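Local coordinates for bacteriophage virulence determinant (Salmonella enterica subsp. enterica serovar Typhimurium str. 14028S, PDB 6GGR), which probably acts as a zinc metalloprotease effector of the PipA family that cleaves NF-kappaB subunits of the infected host, at residues 30-35 / 92-97; 80-83 / 88-91; 137-142 / 161-166; 144-149 / 155-160. All coordinates share one frame; numbering follows the deposited sequence.

Contacts 1 and 2 share helix 86-100, and their centres are 11 Å apart. A probable hydrogen bond ties them, from Arg90 NH1 to Ala33 O at 2.8 Å. Contact 2 meets contact 3 through Ala81 CB and Ile165 CD1, 4.1 Å apart, although their centres are 19 Å apart. Contact 4 lies 8 Å from contact 3, centre to centre, and its second strand runs on into helix 160-173. That helix carries His166 and His170, which bind zinc together with Asp177; no zinc is bound to this chain here. Contact 3 holds His166, and Phe158 of contact 4 is about 6 Å from it, side chain to side chain. Both contacts touch the chain of another protein.

Contact 1. Residues 30-35 / 92-97; sequences DGLATD and MNYAYD
The Tyr94 ring turns one edge to Ala33. The methyl carbon CB of Ala33 lies in the ring plane, 3.4 Å from Tyr94 CD2. Leu32 CB sits near the same edge, at CE2, but is modelled too close for its exact position to be trusted. The ring is placed here by a first torsion that sets Tyr94 CG anti to the backbone N (chi1 -170°). The second flat group is the Asn93 amide. Its ND2 donates to Asp35 O at 2.7 Å, in a nearly straight bond (166°). The acceptor lies close to the amide plane, while the donor stands above the carbonyl plane of Asp35. ND2 also reaches Lys37 O, and OD1 faces Tyr82 OH, its probable partner, so the amide is probably held at both ends. The carboxylates of Asp35 and Asp97 come near each other, with their OD2 atoms 5.3 Å apart. Arg39 forms a salt bridge with each, which probably offsets the like charges. The contact lays the loop after helix 24-30 along helix 86-100. Elsewhere on that helix, Met92 and Ala95 pack against helix 160-173, and Met92 also touches helix 45-49.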
loop_
_atom_site.group_PDB
_atom_site.type_symbol
_atom_site.label_atom_id
_atom_site.label_comp_id
_atom_site.label_asym_id
_atom_site.label_seq_id
_atom_site.Cartn_x
_atom_site.Cartn_y
_atom_site.Cartn_z
ATOM N N ASP B 30 -17.817 17.108 -6.626
ATOM C CA ASP B 30 -18.130 17.821 -7.858
ATOM C C ASP B 30 -18.987 19.048 -7.580
ATOM O O ASP B 30 -18.843 20.072 -8.256
ATOM C CB ASP B 30 -18.853 16.900 -8.841
ATOM C CG ASP B 30 -17.966 15.798 -9.383
ATOM O OD1 ASP B 30 -16.727 15.950 -9.370
ATOM O OD2 ASP B 30 -18.520 14.775 -9.835
ATOM N N GLY B 31 -19.883 18.963 -6.594
ATOM C CA GLY B 31 -20.673 20.118 -6.209
ATOM C C GLY B 31 -19.832 21.308 -5.803
ATOM O O GLY B 31 -20.336 22.435 -5.772
ATOM N N LEU B 32 -18.559 21.084 -5.494
ATOM C CA LEU B 32 -17.651 22.136 -5.069
ATOM C C LEU B 32 -16.584 22.461 -6.108
ATOM O O LEU B 32 -16.253 23.635 -6.296
ATOM C CB LEU B 32 -16.983 21.724 -3.754
ATOM C CG LEU B 32 -17.832 21.131 -2.630
ATOM C CD1 LEU B 32 -16.957 20.895 -1.399
ATOM C CD2 LEU B 32 -19.020 22.016 -2.287
ATOM N N ALA B 33 -16.044 21.452 -6.801
ATOM C CA ALA B 33 -15.104 21.660 -7.907
ATOM C C ALA B 33 -15.901 21.734 -9.203
ATOM O O ALA B 33 -16.258 20.703 -9.781
ATOM C CB ALA B 33 -14.074 20.534 -7.977
ATOM N N THR B 34 -16.176 22.951 -9.675
ATOM C CA THR B 34 -16.984 23.142 -10.871
ATOM C C THR B 34 -16.280 23.896 -11.992
ATOM O O THR B 34 -16.830 23.970 -13.097
ATOM C CB THR B 34 -18.288 23.882 -10.527
ATOM O OG1 THR B 34 -18.003 25.009 -9.686
ATOM C CG2 THR B 34 -19.265 22.944 -9.822
ATOM N N ASP B 35 -15.087 24.438 -11.756
ATOM C CA ASP B 35 -14.386 25.236 -12.762
ATOM C C ASP B 35 -13.494 24.312 -13.583
ATOM O O ASP B 35 -12.363 24.012 -13.194
ATOM C CB ASP B 35 -13.583 26.348 -12.097
ATOM C CG ASP B 35 -12.940 27.285 -13.099
ATOM O OD1 ASP B 35 -12.991 26.994 -14.313
ATOM O OD2 ASP B 35 -12.387 28.321 -12.673
ATOM N N MET B 92 -7.871 20.258 -10.012
ATOM C CA MET B 92 -6.682 21.099 -9.913
ATOM C C MET B 92 -7.057 22.557 -9.682
ATOM O O MET B 92 -6.497 23.223 -8.802
ATOM C CB MET B 92 -5.842 20.963 -11.183
ATOM C CG MET B 92 -4.561 21.782 -11.165
ATOM S SD MET B 92 -3.404 21.190 -9.912
ATOM C CE MET B 92 -2.382 22.643 -9.691
ATOM N N ASN B 93 -7.995 23.078 -10.476
ATOM C CA ASN B 93 -8.404 24.472 -10.331
ATOM C C ASN B 93 -8.896 24.748 -8.918
ATOM O O ASN B 93 -8.434 25.684 -8.258
ATOM C CB ASN B 93 -9.495 24.815 -11.347
ATOM C CG ASN B 93 -8.956 25.019 -12.753
ATOM O OD1 ASN B 93 -7.767 25.258 -12.949
ATOM N ND2 ASN B 93 -9.845 24.946 -13.742
ATOM N N TYR B 94 -9.850 23.946 -8.442
ATOM C CA TYR B 94 -10.339 24.109 -7.078
ATOM C C TYR B 94 -9.183 24.098 -6.085
ATOM O O TYR B 94 -9.031 25.020 -5.275
ATOM C CB TYR B 94 -11.344 23.001 -6.763
ATOM C CG TYR B 94 -12.127 23.142 -5.467
ATOM C CD1 TYR B 94 -11.752 24.023 -4.459
ATOM C CD2 TYR B 94 -13.249 22.372 -5.249
ATOM C CE1 TYR B 94 -12.484 24.117 -3.292
ATOM C CE2 TYR B 94 -13.962 22.464 -4.108
ATOM C CZ TYR B 94 -13.588 23.332 -3.127
ATOM O OH TYR B 94 -14.330 23.410 -1.973
ATOM N N ALA B 95 -8.346 23.063 -6.145
ATOM C CA ALA B 95 -7.232 22.966 -5.209
ATOM C C ALA B 95 -6.325 24.189 -5.287
ATOM O O ALA B 95 -5.789 24.637 -4.265
ATOM C CB ALA B 95 -6.438 21.693 -5.480
ATOM N N TYR B 96 -6.130 24.739 -6.488
ATOM C CA TYR B 96 -5.300 25.934 -6.611
ATOM C C TYR B 96 -5.891 27.095 -5.821
ATOM O O TYR B 96 -5.166 27.811 -5.120
ATOM C CB TYR B 96 -5.130 26.327 -8.080
ATOM C CG TYR B 96 -4.182 27.496 -8.265
ATOM C CD1 TYR B 96 -2.812 27.294 -8.370
ATOM C CD2 TYR B 96 -4.658 28.801 -8.320
ATOM C CE1 TYR B 96 -1.939 28.358 -8.534
ATOM C CE2 TYR B 96 -3.791 29.873 -8.484
ATOM C CZ TYR B 96 -2.436 29.644 -8.590
ATOM O OH TYR B 96 -1.577 30.710 -8.753
ATOM N N ASP B 97 -7.209 27.290 -5.916
ATOM C CA ASP B 97 -7.842 28.419 -5.240
ATOM C C ASP B 97 -7.748 28.286 -3.725
ATOM O O ASP B 97 -7.609 29.291 -3.017
ATOM C CB ASP B 97 -9.305 28.535 -5.669
ATOM C CG ASP B 97 -9.462 28.866 -7.144
ATOM O OD1 ASP B 97 -8.586 29.560 -7.701
ATOM O OD2 ASP B 97 -10.469 28.436 -7.748
#

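Contact 2. Residues 80-83 / 88-91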
loop_
_atom_site.group_PDB
_atom_site.type_symbol
_atom_site.label_atom_id
_atom_site.label_comp_id
_atom_site.label_asym_id
_atom_site.label_seq_id
_atom_site.Cartn_x
_atom_site.Cartn_y
_atom_site.Cartn_z
ATOM N N ASP B 80 -0.128 16.845 -19.170
ATOM C CA ASP B 80 -1.032 16.105 -20.047
ATOM C C ASP B 80 -2.437 16.038 -19.465
ATOM O O ASP B 80 -3.425 16.201 -20.190
ATOM C CB ASP B 80 -0.500 14.694 -20.292
ATOM C CG ASP B 80 0.701 14.672 -21.212
ATOM O OD1 ASP B 80 0.866 15.623 -22.006
ATOM O OD2 ASP B 80 1.479 13.698 -21.147
ATOM N N ALA B 81 -2.549 15.784 -18.160
ATOM C CA ALA B 81 -3.864 15.650 -17.544
ATOM C C ALA B 81 -4.644 16.956 -17.613
ATOM O O ALA B 81 -5.859 16.951 -17.845
ATOM C CB ALA B 81 -3.720 15.198 -16.094
ATOM N N TYR B 82 -3.968 18.085 -17.410
ATOM C CA TYR B 82 -4.663 19.367 -17.434
ATOM C C TYR B 82 -5.072 19.752 -18.851
ATOM O O TYR B 82 -6.159 20.302 -19.061
ATOM C CB TYR B 82 -3.780 20.449 -16.820
ATOM C CG TYR B 82 -4.547 21.665 -16.349
ATOM C CD1 TYR B 82 -5.131 21.695 -15.091
ATOM C CD2 TYR B 82 -4.690 22.776 -17.165
ATOM C CE1 TYR B 82 -5.833 22.801 -14.657
ATOM C CE2 TYR B 82 -5.386 23.889 -16.739
ATOM C CZ TYR B 82 -5.957 23.895 -15.486
ATOM O OH TYR B 82 -6.652 25.003 -15.066
ATOM N N THR B 83 -4.216 19.475 -19.837
ATOM C CA THR B 83 -4.547 19.822 -21.213
ATOM C C THR B 83 -5.650 18.931 -21.771
ATOM O O THR B 83 -6.396 19.360 -22.658
ATOM C CB THR B 83 -3.303 19.718 -22.102
ATOM O OG1 THR B 83 -2.776 18.386 -22.046
ATOM C CG2 THR B 83 -2.236 20.698 -21.655
ATOM N N PHE B 88 -10.017 16.609 -14.506
ATOM C CA PHE B 88 -8.814 16.929 -13.743
ATOM C C PHE B 88 -8.641 18.435 -13.588
ATOM O O PHE B 88 -8.166 18.905 -12.546
ATOM C CB PHE B 88 -7.587 16.321 -14.415
ATOM C CG PHE B 88 -6.298 16.673 -13.737
ATOM C CD1 PHE B 88 -5.808 15.894 -12.702
ATOM C CD2 PHE B 88 -5.577 17.784 -14.129
ATOM C CE1 PHE B 88 -4.624 16.222 -12.075
ATOM C CE2 PHE B 88 -4.394 18.115 -13.503
ATOM C CZ PHE B 88 -3.916 17.335 -12.479
ATOM N N ARG B 89 -8.999 19.207 -14.618
ATOM C CA ARG B 89 -8.936 20.659 -14.500
ATOM C C ARG B 89 -9.797 21.155 -13.344
ATOM O O ARG B 89 -9.439 22.135 -12.682
ATOM C CB ARG B 89 -9.365 21.322 -15.815
ATOM C CG ARG B 89 -8.346 21.180 -16.949
ATOM C CD ARG B 89 -8.610 22.153 -18.107
ATOM N NE ARG B 89 -9.810 21.826 -18.878
ATOM C CZ ARG B 89 -9.853 20.941 -19.872
ATOM N NH1 ARG B 89 -8.761 20.270 -20.224
ATOM N NH2 ARG B 89 -10.994 20.719 -20.512
ATOM N N ARG B 90 -10.921 20.487 -13.075
ATOM C CA ARG B 90 -11.785 20.891 -11.968
ATOM C C ARG B 90 -11.102 20.664 -10.626
ATOM O O ARG B 90 -11.058 21.561 -9.775
ATOM C CB ARG B 90 -13.108 20.126 -12.027
ATOM C CG ARG B 90 -13.979 20.479 -13.221
ATOM C CD ARG B 90 -15.421 20.019 -13.037
ATOM N NE ARG B 90 -15.572 18.564 -13.124
ATOM C CZ ARG B 90 -15.629 17.737 -12.084
ATOM N NH1 ARG B 90 -15.544 18.196 -10.843
ATOM N NH2 ARG B 90 -15.773 16.432 -12.283
ATOM N N LEU B 91 -10.570 19.461 -10.411
ATOM C CA LEU B 91 -9.882 19.175 -9.157
ATOM C C LEU B 91 -8.692 20.108 -8.971
ATOM O O LEU B 91 -8.528 20.719 -7.909
ATOM C CB LEU B 91 -9.448 17.709 -9.131
ATOM C CG LEU B 91 -10.570 16.699 -9.399
ATOM C CD1 LEU B 91 -10.041 15.281 -9.316
ATOM C CD2 LEU B 91 -11.730 16.893 -8.433
#
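Tyr82 and Arg89 cross at about a right angle, with the aliphatic part of the arginine laid over the ring. Arg89 CG stands over the middle of one face, 3.6 Å from the centroid of the Tyr82 ring, as a CH-pi contact. The guanidinium does not stack on the ring; the two planes are 77° apart. A bend in the arginine chain at chi3 (-70°) carries NH1 back to the backbone of the same tyrosine. There Arg89 NH1 donates to Tyr82 O at 2.9 Å, with an angle of 165° at the hydrogen. The acceptor lies in the guanidinium plane. Arg89 NE bonds Asp36 O, so a second backbone oxygen grips the group. Phe88 also crosses Tyr82 at about a right angle. Its CE2 comes in at the edge of the tyrosine ring, 4.0 Å from Tyr82 CD1. The Phe88 ring in turn receives Ala81 over one face: Ala81 CB lies 3.8 Å from the ring centroid, close to the normal. Phe88 also packs on Val168 and Leu172 of helix 160-173, and its side chain is about 10 Å from that of the zinc ligand His166. The arrangement is a helix-helix junction: helices 64-84 and 86-100 follow each other directly, and the end of one and the start of the other are joined by CH-pi and apolar contacts and by the Arg89 bond to Tyr82 O.

Contact 3. Residues 137-142 / 161-166; sequences LDDTDD and TRSFIH
Asp139 and Ser163 meet with similar first torsions. Asp139 CG and Ser163 OG are each anti to their own carbonyl carbon, with chi1 at -75° and -55°. Both groups point toward the other segment, and Asp139 OD2 comes to 2.9 Å from Ser163 OG. Ser163 OG is hydrogen-bonded to Asp159 O, one turn back along the chain. Beside this polar pair is a light apolar touch. Leu137 CD2 lies 4.2 Å from Phe164 CZ, approaching the ring obliquely. Both side chains also rest on Val73 of helix 64-84. The loop is braced from within: Thr140 OG1 donates to Leu137 O at 2.7 Å, spanning the short 3-10 turn. The CA atoms of Asp139 and Ser163 are 8.6 Å apart, so side chains alone bridge the segments. His166, a zinc ligand, lies less than one turn further along the same helix. The strongest polar partners of Asp139 and Ser163 are on the chain of another protein. A basic side chain of that chain makes a salt bridge with Asp139 OD1, and Ser163 OG bonds a basic side chain there too. The chemistry is consistent with an acidic, polar surface that receives basic side chains of the partner protein near the zinc-binding residues.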
loop_
_atom_site.group_PDB
_atom_site.type_symbol
_atom_site.label_atom_id
_atom_site.label_comp_id
_atom_site.label_asym_id
_atom_site.label_seq_id
_atom_site.Cartn_x
_atom_site.Cartn_y
_atom_site.Cartn_z
ATOM N N LEU B 137 9.244 5.460 -9.467
ATOM C CA LEU B 137 9.243 4.968 -10.839
ATOM C C LEU B 137 9.512 3.468 -10.900
ATOM O O LEU B 137 10.036 2.964 -11.897
ATOM C CB LEU B 137 10.269 5.732 -11.672
ATOM C CG LEU B 137 9.985 7.229 -11.805
ATOM C CD1 LEU B 137 11.249 7.991 -12.171
ATOM C CD2 LEU B 137 8.893 7.475 -12.836
ATOM N N ASP B 138 9.152 2.741 -9.839
ATOM C CA ASP B 138 9.350 1.297 -9.818
ATOM C C ASP B 138 8.352 0.565 -10.707
ATOM O O ASP B 138 8.582 -0.602 -11.043
ATOM C CB ASP B 138 9.256 0.773 -8.384
ATOM C CG ASP B 138 10.207 1.486 -7.437
ATOM O OD1 ASP B 138 11.188 2.091 -7.921
ATOM O OD2 ASP B 138 9.977 1.438 -6.210
ATOM N N ASP B 139 7.250 1.216 -11.093
ATOM C CA ASP B 139 6.322 0.613 -12.043
ATOM C C ASP B 139 7.006 0.249 -13.353
ATOM O O ASP B 139 6.498 -0.603 -14.090
ATOM C CB ASP B 139 5.155 1.561 -12.324
ATOM C CG ASP B 139 4.158 1.615 -11.184
ATOM O OD1 ASP B 139 4.346 0.884 -10.189
ATOM O OD2 ASP B 139 3.183 2.389 -11.286
ATOM N N THR B 140 8.138 0.882 -13.659
ATOM C CA THR B 140 8.933 0.572 -14.839
ATOM C C THR B 140 10.177 -0.241 -14.498
ATOM O O THR B 140 11.084 -0.351 -15.329
ATOM C CB THR B 140 9.335 1.864 -15.555
ATOM O OG1 THR B 140 9.915 2.777 -14.613
ATOM C CG2 THR B 140 8.130 2.517 -16.215
ATOM N N ASP B 141 10.238 -0.814 -13.296
ATOM C CA ASP B 141 11.434 -1.477 -12.794
ATOM C C ASP B 141 11.197 -2.984 -12.767
ATOM O O ASP B 141 10.278 -3.459 -12.092
ATOM C CB ASP B 141 11.791 -0.955 -11.401
ATOM C CG ASP B 141 13.207 -1.294 -10.999
ATOM O OD1 ASP B 141 13.746 -2.292 -11.521
ATOM O OD2 ASP B 141 13.782 -0.562 -10.165
ATOM N N ASP B 142 12.024 -3.726 -13.510
ATOM C CA ASP B 142 11.913 -5.183 -13.532
ATOM C C ASP B 142 12.002 -5.781 -12.131
ATOM O O ASP B 142 11.235 -6.687 -11.785
ATOM C CB ASP B 142 13.011 -5.770 -14.422
ATOM C CG ASP B 142 12.741 -5.571 -15.904
ATOM O OD1 ASP B 142 11.781 -6.180 -16.428
ATOM O OD2 ASP B 142 13.487 -4.798 -16.544
ATOM N N THR B 161 1.181 6.367 -15.007
ATOM C CA THR B 161 0.135 7.375 -15.140
ATOM C C THR B 161 -0.957 7.169 -14.098
ATOM O O THR B 161 -1.278 8.086 -13.333
ATOM C CB THR B 161 -0.446 7.344 -16.551
ATOM O OG1 THR B 161 0.615 7.497 -17.502
ATOM C CG2 THR B 161 -1.459 8.475 -16.742
ATOM N N ARG B 162 -1.526 5.960 -14.037
ATOM C CA ARG B 162 -2.587 5.693 -13.071
ATOM C C ARG B 162 -2.104 5.923 -11.644
ATOM O O ARG B 162 -2.800 6.550 -10.838
ATOM C CB ARG B 162 -3.112 4.264 -13.228
ATOM C CG ARG B 162 -4.283 3.950 -12.298
ATOM C CD ARG B 162 -4.945 2.606 -12.608
ATOM N NE ARG B 162 -5.742 2.629 -13.836
ATOM C CZ ARG B 162 -7.003 3.054 -13.917
ATOM N NH1 ARG B 162 -7.634 3.508 -12.844
ATOM N NH2 ARG B 162 -7.643 3.029 -15.077
ATOM N N SER B 163 -0.915 5.421 -11.308
ATOM C CA SER B 163 -0.422 5.559 -9.940
ATOM C C SER B 163 -0.204 7.024 -9.583
ATOM O O SER B 163 -0.576 7.472 -8.492
ATOM C CB SER B 163 0.871 4.767 -9.766
ATOM O OG SER B 163 0.700 3.414 -10.142
ATOM N N PHE B 164 0.405 7.786 -10.494
ATOM C CA PHE B 164 0.643 9.204 -10.241
ATOM C C PHE B 164 -0.669 9.959 -10.078
ATOM O O PHE B 164 -0.835 10.747 -9.140
ATOM C CB PHE B 164 1.473 9.799 -11.380
ATOM C CG PHE B 164 2.959 9.653 -11.191
ATOM C CD1 PHE B 164 3.524 8.422 -10.902
ATOM C CD2 PHE B 164 3.794 10.752 -11.321
ATOM C CE1 PHE B 164 4.887 8.294 -10.732
ATOM C CE2 PHE B 164 5.156 10.629 -11.158
ATOM C CZ PHE B 164 5.706 9.398 -10.864
ATOM N N ILE B 165 -1.618 9.731 -10.987
ATOM C CA ILE B 165 -2.894 10.443 -10.926
ATOM C C ILE B 165 -3.664 10.050 -9.673
ATOM O O ILE B 165 -4.288 10.894 -9.019
ATOM C CB ILE B 165 -3.712 10.173 -12.203
ATOM C CG1 ILE B 165 -3.001 10.757 -13.432
ATOM C CG2 ILE B 165 -5.131 10.733 -12.074
ATOM C CD1 ILE B 165 -2.767 12.259 -13.376
ATOM N N HIS B 166 -3.636 8.766 -9.320
ATOM C CA HIS B 166 -4.326 8.314 -8.116
ATOM C C HIS B 166 -3.821 9.057 -6.885
ATOM O O HIS B 166 -4.614 9.550 -6.074
ATOM C CB HIS B 166 -4.145 6.806 -7.948
ATOM C CG HIS B 166 -4.919 6.230 -6.803
ATOM N ND1 HIS B 166 -6.071 5.496 -6.977
ATOM C CD2 HIS B 166 -4.712 6.293 -5.466
ATOM C CE1 HIS B 166 -6.536 5.121 -5.798
ATOM N NE2 HIS B 166 -5.729 5.592 -4.864
#

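Contact 4. Residues 144-149 / 155-160; sequences SIPEYY and PQQFDT
The Tyr149 ring lies over Gln156, with Gln156 CB above one face in a CH-pi contact, 3.6 Å from the Tyr149 ring centroid. The ring gets there because Tyr149 CG takes the crowded position between the backbone N and the carbonyl carbon (chi1 68°). The Gln156 chain then bends at chi2 and turns away, and NE2 bonds Gly154 O. An edge of Tyr149 meets the face of Phe158, with the ring centroids 5.3 Å apart and the planes at 59°. Tyr149 OH bonds Pro203 O, and Arg162 adds a cation-pi contact to the ring. The Gln157 chain runs alongside the Tyr148 ring, its CG 3.4 Å from Tyr148 CE2. Stretched out past CG, it puts its amide beside Pro146, with Gln157 CD 3.5 Å from Pro146 CB. Tyr149 and Gln156 form a hydrogen-bonded pair, joined by both backbone N-H groups. Phe158 N donates to Glu147 O at 2.8 Å. A water joins Glu147 N to Phe158 O. Outside the hairpin, Glu147 OE1 pairs with a basic side chain on the chain of another protein. This is a short antiparallel beta hairpin. It leads through the N-cap Asp159 into the helix that carries the zinc ligands His166 and His170.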
loop_
_atom_site.group_PDB
_atom_site.type_symbol
_atom_site.label_atom_id
_atom_site.label_comp_id
_atom_site.label_asym_id
_atom_site.label_seq_id
_atom_site.Cartn_x
_atom_site.Cartn_y
_atom_site.Cartn_z
ATOM N N SER B 144 11.050 -4.968 -9.340
ATOM C CA SER B 144 9.785 -4.976 -8.622
ATOM C C SER B 144 8.787 -5.877 -9.338
ATOM O O SER B 144 8.816 -6.020 -10.563
ATOM C CB SER B 144 9.201 -3.566 -8.502
ATOM O OG SER B 144 10.036 -2.714 -7.739
ATOM N N ILE B 145 7.901 -6.489 -8.559
ATOM C CA ILE B 145 6.810 -7.267 -9.134
ATOM C C ILE B 145 5.679 -6.291 -9.428
ATOM O O ILE B 145 5.403 -5.407 -8.603
ATOM C CB ILE B 145 6.339 -8.388 -8.196
ATOM C CG1 ILE B 145 7.524 -9.260 -7.753
ATOM C CG2 ILE B 145 5.270 -9.232 -8.877
ATOM C CD1 ILE B 145 8.246 -9.967 -8.880
ATOM N N PRO B 146 4.999 -6.398 -10.566
ATOM C CA PRO B 146 3.861 -5.513 -10.812
ATOM C C PRO B 146 2.820 -5.646 -9.714
ATOM O O PRO B 146 2.662 -6.702 -9.097
ATOM C CB PRO B 146 3.317 -5.992 -12.164
ATOM C CG PRO B 146 4.454 -6.694 -12.806
ATOM C CD PRO B 146 5.239 -7.310 -11.697
ATOM N N GLU B 147 2.120 -4.547 -9.457
ATOM C CA GLU B 147 0.935 -4.551 -8.618
ATOM C C GLU B 147 -0.282 -4.379 -9.515
ATOM O O GLU B 147 -0.221 -3.717 -10.554
ATOM C CB GLU B 147 0.999 -3.452 -7.553
ATOM C CG GLU B 147 2.081 -3.703 -6.498
ATOM C CD GLU B 147 1.829 -2.954 -5.205
ATOM O OE1 GLU B 147 2.401 -1.857 -5.025
ATOM O OE2 GLU B 147 1.051 -3.460 -4.371
ATOM N N TYR B 148 -1.362 -5.003 -9.109
ATOM C CA TYR B 148 -2.551 -5.132 -9.913
ATOM C C TYR B 148 -3.824 -4.489 -9.373
ATOM O O TYR B 148 -3.962 -4.307 -8.242
ATOM C CB TYR B 148 -2.806 -6.652 -10.244
ATOM C CG TYR B 148 -1.736 -7.305 -11.147
ATOM C CD1 TYR B 148 -0.571 -7.782 -10.630
ATOM C CD2 TYR B 148 -1.902 -7.408 -12.506
ATOM C CE1 TYR B 148 0.366 -8.349 -11.385
ATOM C CE2 TYR B 148 -0.990 -7.977 -13.295
ATOM C CZ TYR B 148 0.164 -8.477 -12.744
ATOM O OH TYR B 148 1.101 -9.009 -13.525
ATOM N N TYR B 149 -4.693 -4.109 -10.279
ATOM C CA TYR B 149 -6.018 -3.664 -9.879
ATOM C C TYR B 149 -7.062 -4.464 -10.646
ATOM O O TYR B 149 -6.775 -5.080 -11.678
ATOM C CB TYR B 149 -6.209 -2.151 -10.106
ATOM C CG TYR B 149 -6.247 -1.684 -11.551
ATOM C CD1 TYR B 149 -7.410 -1.776 -12.304
ATOM C CD2 TYR B 149 -5.129 -1.114 -12.147
ATOM C CE1 TYR B 149 -7.453 -1.333 -13.620
ATOM C CE2 TYR B 149 -5.163 -0.669 -13.463
ATOM C CZ TYR B 149 -6.325 -0.779 -14.190
ATOM O OH TYR B 149 -6.348 -0.335 -15.492
ATOM N N PRO B 155 -7.252 -8.868 -14.095
ATOM C CA PRO B 155 -6.304 -8.016 -13.370
ATOM C C PRO B 155 -5.433 -7.217 -14.324
ATOM O O PRO B 155 -4.893 -7.749 -15.297
ATOM C CB PRO B 155 -5.482 -9.017 -12.552
ATOM C CG PRO B 155 -5.612 -10.314 -13.289
ATOM C CD PRO B 155 -6.988 -10.303 -13.887
ATOM N N GLN B 156 -5.301 -5.926 -14.033
ATOM C CA GLN B 156 -4.487 -5.009 -14.815
ATOM C C GLN B 156 -3.315 -4.534 -13.971
ATOM O O GLN B 156 -3.464 -4.296 -12.768
ATOM C CB GLN B 156 -5.308 -3.799 -15.278
ATOM C CG GLN B 156 -6.575 -4.152 -16.026
ATOM C CD GLN B 156 -6.299 -4.898 -17.310
ATOM O OE1 GLN B 156 -5.542 -4.430 -18.159
ATOM N NE2 GLN B 156 -6.901 -6.073 -17.456
ATOM N N GLN B 157 -2.156 -4.397 -14.602
ATOM C CA GLN B 157 -1.000 -3.836 -13.918
ATOM C C GLN B 157 -1.192 -2.343 -13.711
ATOM O O GLN B 157 -1.666 -1.634 -14.604
ATOM C CB GLN B 157 0.278 -4.060 -14.725
ATOM C CG GLN B 157 0.653 -5.503 -14.957
ATOM C CD GLN B 157 2.097 -5.655 -15.395
ATOM O OE1 GLN B 157 2.865 -4.693 -15.382
ATOM N NE2 GLN B 157 2.475 -6.866 -15.783
ATOM N N PHE B 158 -0.821 -1.862 -12.528
ATOM C CA PHE B 158 -0.678 -0.426 -12.340
ATOM C C PHE B 158 0.446 0.091 -13.226
ATOM O O PHE B 158 1.504 -0.534 -13.337
ATOM C CB PHE B 158 -0.368 -0.098 -10.880
ATOM C CG PHE B 158 -1.576 -0.038 -9.989
ATOM C CD1 PHE B 158 -2.453 1.026 -10.066
ATOM C CD2 PHE B 158 -1.807 -1.021 -9.044
ATOM C CE1 PHE B 158 -3.555 1.097 -9.238
ATOM C CE2 PHE B 158 -2.907 -0.955 -8.209
ATOM C CZ PHE B 158 -3.783 0.110 -8.310
ATOM N N ASP B 159 0.215 1.232 -13.864
ATOM C CA ASP B 159 1.253 1.927 -14.610
ATOM C C ASP B 159 1.490 3.296 -13.983
ATOM O O ASP B 159 0.737 3.750 -13.118
ATOM C CB ASP B 159 0.881 2.058 -16.094
ATOM C CG ASP B 159 -0.207 3.090 -16.347
ATOM O OD1 ASP B 159 -1.151 3.198 -15.535
ATOM O OD2 ASP B 159 -0.107 3.800 -17.368
ATOM N N THR B 160 2.560 3.951 -14.432
ATOM C CA THR B 160 2.973 5.213 -13.822
ATOM C C THR B 160 1.842 6.233 -13.858
ATOM O O THR B 160 1.557 6.898 -12.856
ATOM C CB THR B 160 4.211 5.752 -14.543
ATOM O OG1 THR B 160 5.252 4.774 -14.495
ATOM C CG2 THR B 160 4.707 7.041 -13.895
HETATM O O HOH W 1 2.940 -2.235 -11.409
#